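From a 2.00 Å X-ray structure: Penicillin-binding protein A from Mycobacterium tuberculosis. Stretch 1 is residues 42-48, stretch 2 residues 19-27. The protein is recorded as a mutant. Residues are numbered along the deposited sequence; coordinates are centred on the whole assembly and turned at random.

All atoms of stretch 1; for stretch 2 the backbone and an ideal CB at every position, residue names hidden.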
ATOM      1  N   ARG A  42     -23.732   1.105  31.656  1.00 36.79           N
ATOM      2  CA  ARG A  42     -23.264   0.088  32.616  1.00 39.36           C
ATOM      3  C   ARG A  42     -21.754  -0.095  32.442  1.00 38.43           C
ATOM      4  O   ARG A  42     -20.988  -0.050  33.403  1.00 39.24           O
ATOM      5  CB  ARG A  42     -24.043  -1.224  32.412  1.00 40.11           C
ATOM      6  CG  ARG A  42     -23.394  -2.476  32.992  1.00 43.16           C
ATOM      7  CD  ARG A  42     -24.228  -3.751  32.737  1.00 44.35           C
ATOM      8  NE  ARG A  42     -24.540  -3.965  31.324  1.00 51.20           N
ATOM      9  CZ  ARG A  42     -24.885  -5.139  30.789  1.00 54.57           C
ATOM     10  NH1 ARG A  42     -24.952  -6.237  31.542  1.00 55.80           N
ATOM     11  NH2 ARG A  42     -25.149  -5.220  29.487  1.00 55.10           N
ATOM     12  N   PHE A  43     -21.341  -0.282  31.195  1.00 38.04           N
ATOM     13  CA  PHE A  43     -19.957  -0.114  30.791  1.00 37.32           C
ATOM     14  C   PHE A  43     -19.791   1.381  30.567  1.00 36.36           C
ATOM     15  O   PHE A  43     -20.376   1.952  29.649  1.00 35.74           O
ATOM     16  CB  PHE A  43     -19.699  -0.894  29.506  1.00 37.96           C
ATOM     17  CG  PHE A  43     -20.075  -2.344  29.597  1.00 39.97           C
ATOM     18  CD1 PHE A  43     -21.298  -2.795  29.103  1.00 44.16           C
ATOM     19  CD2 PHE A  43     -19.202  -3.263  30.174  1.00 41.64           C
ATOM     20  CE1 PHE A  43     -21.650  -4.156  29.177  1.00 45.71           C
ATOM     21  CE2 PHE A  43     -19.537  -4.620  30.259  1.00 43.93           C
ATOM     22  CZ  PHE A  43     -20.767  -5.067  29.761  1.00 43.81           C
ATOM     23  N   ARG A  44     -19.017   2.016  31.430  1.00 35.34           N
ATOM     24  CA  ARG A  44     -19.016   3.469  31.531  1.00 35.28           C
ATOM     25  C   ARG A  44     -18.441   4.175  30.310  1.00 33.89           C
ATOM     26  O   ARG A  44     -18.976   5.192  29.843  1.00 33.45           O
ATOM     27  CB  ARG A  44     -18.205   3.872  32.749  1.00 36.49           C
ATOM     28  CG  ARG A  44     -17.937   5.350  32.826  1.00 39.84           C
ATOM     29  CD  ARG A  44     -18.917   6.004  33.775  1.00 45.10           C
ATOM     30  NE  ARG A  44     -18.669   7.431  33.832  1.00 47.38           N
ATOM     31  CZ  ARG A  44     -17.631   7.978  34.456  1.00 50.83           C
ATOM     32  NH1 ARG A  44     -17.493   9.295  34.448  1.00 54.45           N
ATOM     33  NH2 ARG A  44     -16.734   7.223  35.082  1.00 50.25           N
ATOM     34  N   PHE A  45     -17.325   3.659  29.810  1.00 31.88           N
ATOM     35  CA  PHE A  45     -16.595   4.364  28.772  1.00 31.27           C
ATOM     36  C   PHE A  45     -17.035   3.965  27.365  1.00 30.65           C
ATOM     37  O   PHE A  45     -17.001   2.781  26.979  1.00 31.67           O
ATOM     38  CB  PHE A  45     -15.076   4.287  29.023  1.00 31.30           C
ATOM     39  CG  PHE A  45     -14.618   5.240  30.086  1.00 30.71           C
ATOM     40  CD1 PHE A  45     -14.515   4.838  31.414  1.00 33.66           C
ATOM     41  CD2 PHE A  45     -14.365   6.571  29.771  1.00 33.17           C
ATOM     42  CE1 PHE A  45     -14.126   5.742  32.410  1.00 34.75           C
ATOM     43  CE2 PHE A  45     -13.981   7.478  30.757  1.00 33.82           C
ATOM     44  CZ  PHE A  45     -13.869   7.066  32.075  1.00 34.90           C
ATOM     45  N   LEU A  46     -17.501   4.949  26.600  1.00 29.42           N
ATOM     46  CA  LEU A  46     -17.871   4.674  25.218  1.00 28.82           C
ATOM     47  C   LEU A  46     -16.748   5.074  24.266  1.00 27.94           C
ATOM     48  O   LEU A  46     -16.229   6.179  24.361  1.00 28.58           O
ATOM     49  CB  LEU A  46     -19.176   5.377  24.831  1.00 29.22           C
ATOM     50  CG  LEU A  46     -19.586   5.275  23.350  1.00 31.34           C
ATOM     51  CD1 LEU A  46     -20.152   3.888  23.050  1.00 33.53           C
ATOM     52  CD2 LEU A  46     -20.603   6.365  23.013  1.00 33.10           C
ATOM     53  N   ARG A  47     -16.389   4.171  23.353  1.00 26.84           N
ATOM     54  CA  ARG A  47     -15.327   4.432  22.383  1.00 26.04           C
ATOM     55  C   ARG A  47     -15.898   5.247  21.244  1.00 26.38           C
ATOM     56  O   ARG A  47     -16.969   4.902  20.715  1.00 25.94           O
ATOM     57  CB  ARG A  47     -14.755   3.115  21.840  1.00 25.62           C
ATOM     58  CG  ARG A  47     -13.383   3.221  21.197  1.00 24.53           C
ATOM     59  CD  ARG A  47     -12.347   3.685  22.204  1.00 25.12           C
ATOM     60  NE  ARG A  47     -10.970   3.596  21.727  1.00 24.18           N
ATOM     61  CZ  ARG A  47      -9.942   4.217  22.305  1.00 23.12           C
ATOM     62  NH1 ARG A  47     -10.140   4.995  23.365  1.00 24.70           N
ATOM     63  NH2 ARG A  47      -8.700   4.053  21.832  1.00 23.36           N
ATOM     64  N   VAL A  48     -15.174   6.298  20.847  1.00 25.96           N
ATOM     65  CA  VAL A  48     -15.627   7.219  19.799  1.00 25.82           C
ATOM     66  C   VAL A  48     -14.567   7.349  18.701  1.00 25.94           C
ATOM     67  O   VAL A  48     -13.377   7.464  19.000  1.00 26.17           O
ATOM     68  CB  VAL A  48     -15.982   8.610  20.388  1.00 26.74           C
ATOM     69  CG1 VAL A  48     -16.468   9.570  19.290  1.00 25.70           C
ATOM     70  CG2 VAL A  48     -17.076   8.465  21.445  1.00 25.45           C
ATOM     71  N   UNK A  19     -13.909  -1.564  30.598  1.00 52.89           N
ATOM     72  CA  UNK A  19     -14.844  -0.507  30.106  1.00 52.86           C
ATOM     73  C   UNK A  19     -15.235   0.389  31.283  1.00 52.78           C
ATOM     74  O   UNK A  19     -15.920   1.400  31.124  1.00 52.42           O
ATOM     75  CB  UNK A  19     -16.092  -1.118  29.465  1.00 52.86           C
ATOM     76  N   UNK A  20     -14.752  -0.006  32.464  1.00 52.71           N
ATOM     77  CA  UNK A  20     -14.855   0.738  33.720  1.00 52.20           C
ATOM     78  C   UNK A  20     -13.852   1.896  33.820  1.00 51.15           C
ATOM     79  O   UNK A  20     -14.075   2.867  34.561  1.00 51.29           O
ATOM     80  CB  UNK A  20     -14.649  -0.217  34.898  1.00 52.20           C
ATOM     81  N   UNK A  21     -12.750   1.768  33.082  1.00 49.18           N
ATOM     82  CA  UNK A  21     -11.618   2.696  33.129  1.00 47.66           C
ATOM     83  C   UNK A  21     -11.404   3.384  31.780  1.00 44.49           C
ATOM     84  O   UNK A  21     -11.772   2.836  30.733  1.00 44.11           O
ATOM     85  CB  UNK A  21     -10.345   1.957  33.546  1.00 47.66           C
ATOM     86  N   UNK A  22     -10.822   4.584  31.812  1.00 41.49           N
ATOM     87  CA  UNK A  22     -10.664   5.389  30.606  1.00 38.96           C
ATOM     88  C   UNK A  22      -9.553   4.884  29.694  1.00 36.10           C
ATOM     89  O   UNK A  22      -8.370   5.050  29.982  1.00 35.79           O
ATOM     90  CB  UNK A  22     -10.387   6.844  30.989  1.00 38.96           C
ATOM     91  N   UNK A  23      -9.959   4.276  28.588  1.00 33.55           N
ATOM     92  CA  UNK A  23      -9.040   3.790  27.560  1.00 30.68           C
ATOM     93  C   UNK A  23      -8.329   4.981  26.936  1.00 29.81           C
ATOM     94  O   UNK A  23      -8.906   6.059  26.809  1.00 29.62           O
ATOM     95  CB  UNK A  23      -9.778   2.977  26.495  1.00 30.68           C
ATOM     96  N   UNK A  24      -7.072   4.792  26.563  1.00 29.26           N
ATOM     97  CA  UNK A  24      -6.279   5.881  26.012  1.00 29.10           C
ATOM     98  C   UNK A  24      -6.590   6.151  24.563  1.00 27.85           C
ATOM     99  O   UNK A  24      -7.434   5.474  23.960  1.00 28.25           O
ATOM    100  CB  UNK A  24      -4.787   5.576  26.164  1.00 29.10           C
ATOM    101  N   UNK A  25      -5.884   7.131  23.999  1.00 27.58           N
ATOM    102  CA  UNK A  25      -6.183   7.671  22.668  1.00 27.76           C
ATOM    103  C   UNK A  25      -5.256   7.125  21.590  1.00 26.42           C
ATOM    104  O   UNK A  25      -4.084   6.828  21.851  1.00 25.91           O
ATOM    105  CB  UNK A  25      -6.090   9.198  22.692  1.00 27.76           C
ATOM    106  N   UNK A  26      -5.780   7.027  20.371  1.00 25.50           N
ATOM    107  CA  UNK A  26      -4.944   6.787  19.182  1.00 25.30           C
ATOM    108  C   UNK A  26      -4.888   8.110  18.439  1.00 25.74           C
ATOM    109  O   UNK A  26      -5.930   8.685  18.154  1.00 24.75           O
ATOM    110  CB  UNK A  26      -5.494   5.666  18.298  1.00 25.30           C
ATOM    111  N   UNK A  27      -3.681   8.609  18.147  1.00 25.96           N
ATOM    112  CA  UNK A  27      -3.579   9.949  17.585  1.00 27.28           C
ATOM    113  C   UNK A  27      -2.825   9.954  16.249  1.00 27.63           C
ATOM    114  O   UNK A  27      -2.094   8.997  15.921  1.00 27.51           O
ATOM    115  CB  UNK A  27      -2.884  10.879  18.581  1.00 27.28           C
TER

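Position 19 lies beside Phe43, and its CA-to-CB bond points sideways. Its backbone O accepts a hydrogen bond from Phe45 N at 3.0 Å (N-H...O angle 162°), which any residue could do. Phe43 offers an apolar side at CB, with backbone polar atoms of Arg44 and Phe45 a little further off, so an aliphatic or aromatic side chain would suit, and a polar end is not excluded. The residue is Tyr19. Its CB packs on Phe43 CB at 3.6 Å. The two rings meet obliquely, with centroids 6.0 Å apart and planes at 70°. The ring runs along the strand, and Tyr19 OH ends 4.5 Å from Arg47 CB. Tyr19 CD2 is modelled too close to Phe45 O, at 2.7 Å.

Position 20 points away, and no atom of stretch 1 lies within 5.5 Å of its ideal CB. Many residues would fit. It is Ser20. Its contribution is from the backbone: Ser20 O lies 3.6 Å from Phe45 CE1, at the ring edge.

Position 21 also points away, with an extended backbone (phi/psi -118/153). Stretch 1 sets little limit on the side chain. It is Arg21, whose backbone C is 3.5 Å from Phe45 CD1 while its side chain leaves the contact.

Position 22 points sideways, and its ideal CB is 3.7 Å from Phe45 CZ. A side chain with a methylene at CB would suit, whether apolar or long and polar. It is Gln22. Its CB sits over the face of the Phe45 ring, 3.9 Å from the centroid, in a CH-pi contact.

Position 23 points toward stretch 1, its ideal CB 3.7 Å from Arg47 NH1. An acid might be expected near this charge, though an aliphatic chain could also cover the guanidinium. It is Arg23. Its CG lies over one guanidinium face, 3.5 Å from Arg47 NH1. The like charges come close, with Arg23 NE 3.7 Å from Arg47 NH2, but both groups have hydrogen-bonding partners elsewhere in the structure.

Position 24 points its ideal CB away. Its backbone O receives both Arg47 NH1 at 2.8 Å and Arg47 NH2 at 2.9 Å, a forked pair of hydrogen bonds open to any residue. It is Gly24.

Position 25 points away and is little constrained; it is Gln25.

Position 26 points sideways, 5.0 Å from Arg47 NH2 at its ideal CB. Several residues would do. Ile26 brings CG1 to 4.1 Å from Arg47 NH2.

Position 27 is out of reach; it is Thr27.

Stretch 2 19-27: YSRQRGQIT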
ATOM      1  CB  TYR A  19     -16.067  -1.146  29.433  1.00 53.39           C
ATOM      2  CG  TYR A  19     -16.127  -1.032  27.906  1.00 53.84           C
ATOM      3  CD1 TYR A  19     -15.689  -2.068  27.063  1.00 54.63           C
ATOM      4  CD2 TYR A  19     -16.667   0.094  27.308  1.00 54.19           C
ATOM      5  CE1 TYR A  19     -15.784  -1.945  25.647  1.00 53.78           C
ATOM      6  CE2 TYR A  19     -16.751   0.225  25.909  1.00 54.14           C
ATOM      7  CZ  TYR A  19     -16.321  -0.778  25.088  1.00 53.95           C
ATOM      8  OH  TYR A  19     -16.448  -0.585  23.708  1.00 54.18           O
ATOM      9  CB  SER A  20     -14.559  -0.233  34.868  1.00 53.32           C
ATOM     10  OG  SER A  20     -13.446  -1.064  34.536  1.00 54.61           O
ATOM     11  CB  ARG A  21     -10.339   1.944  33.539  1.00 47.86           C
ATOM     12  CG  ARG A  21     -10.371   1.367  34.951  1.00 50.07           C
ATOM     13  CD  ARG A  21      -9.141   0.495  35.205  1.00 51.11           C
ATOM     14  NE  ARG A  21      -9.471  -0.934  35.210  1.00 56.77           N
ATOM     15  CZ  ARG A  21      -9.363  -1.752  34.168  1.00 57.87           C
ATOM     16  NH1 ARG A  21      -8.938  -1.305  32.988  1.00 59.71           N
ATOM     17  NH2 ARG A  21      -9.691  -3.028  34.309  1.00 59.12           N
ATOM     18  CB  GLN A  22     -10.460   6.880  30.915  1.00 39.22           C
ATOM     19  CG  GLN A  22     -10.495   7.731  29.636  1.00 39.47           C
ATOM     20  CD  GLN A  22     -10.593   9.227  29.888  1.00 41.20           C
ATOM     21  OE1 GLN A  22     -10.082   9.744  30.884  1.00 44.00           O
ATOM     22  NE2 GLN A  22     -11.263   9.931  28.979  1.00 43.52           N
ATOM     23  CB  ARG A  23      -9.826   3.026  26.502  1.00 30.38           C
ATOM     24  CG  ARG A  23      -8.996   2.392  25.401  1.00 27.62           C
ATOM     25  CD  ARG A  23      -9.893   1.484  24.574  1.00 28.31           C
ATOM     26  NE  ARG A  23      -9.169   0.789  23.515  1.00 27.79           N
ATOM     27  CZ  ARG A  23      -8.494  -0.336  23.678  1.00 27.75           C
ATOM     28  NH1 ARG A  23      -8.423  -0.912  24.883  1.00 26.07           N
ATOM     29  NH2 ARG A  23      -7.882  -0.887  22.635  1.00 28.91           N
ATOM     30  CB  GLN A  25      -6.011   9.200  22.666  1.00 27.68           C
ATOM     31  CG  GLN A  25      -6.744   9.934  23.771  1.00 31.09           C
ATOM     32  CD  GLN A  25      -6.326  11.387  23.893  1.00 31.12           C
ATOM     33  OE1 GLN A  25      -5.209  11.768  23.522  1.00 34.44           O
ATOM     34  NE2 GLN A  25      -7.219  12.205  24.418  1.00 35.06           N
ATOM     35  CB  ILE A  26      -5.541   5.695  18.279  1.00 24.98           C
ATOM     36  CG1 ILE A  26      -5.681   4.378  19.063  1.00 24.92           C
ATOM     37  CG2 ILE A  26      -4.697   5.528  16.989  1.00 23.91           C
ATOM     38  CD1 ILE A  26      -6.394   3.246  18.288  1.00 25.71           C
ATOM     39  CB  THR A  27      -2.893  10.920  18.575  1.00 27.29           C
ATOM     40  OG1 THR A  27      -1.517  10.559  18.692  1.00 29.09           O
ATOM     41  CG2 THR A  27      -3.542  10.852  19.955  1.00 27.76           C
TER
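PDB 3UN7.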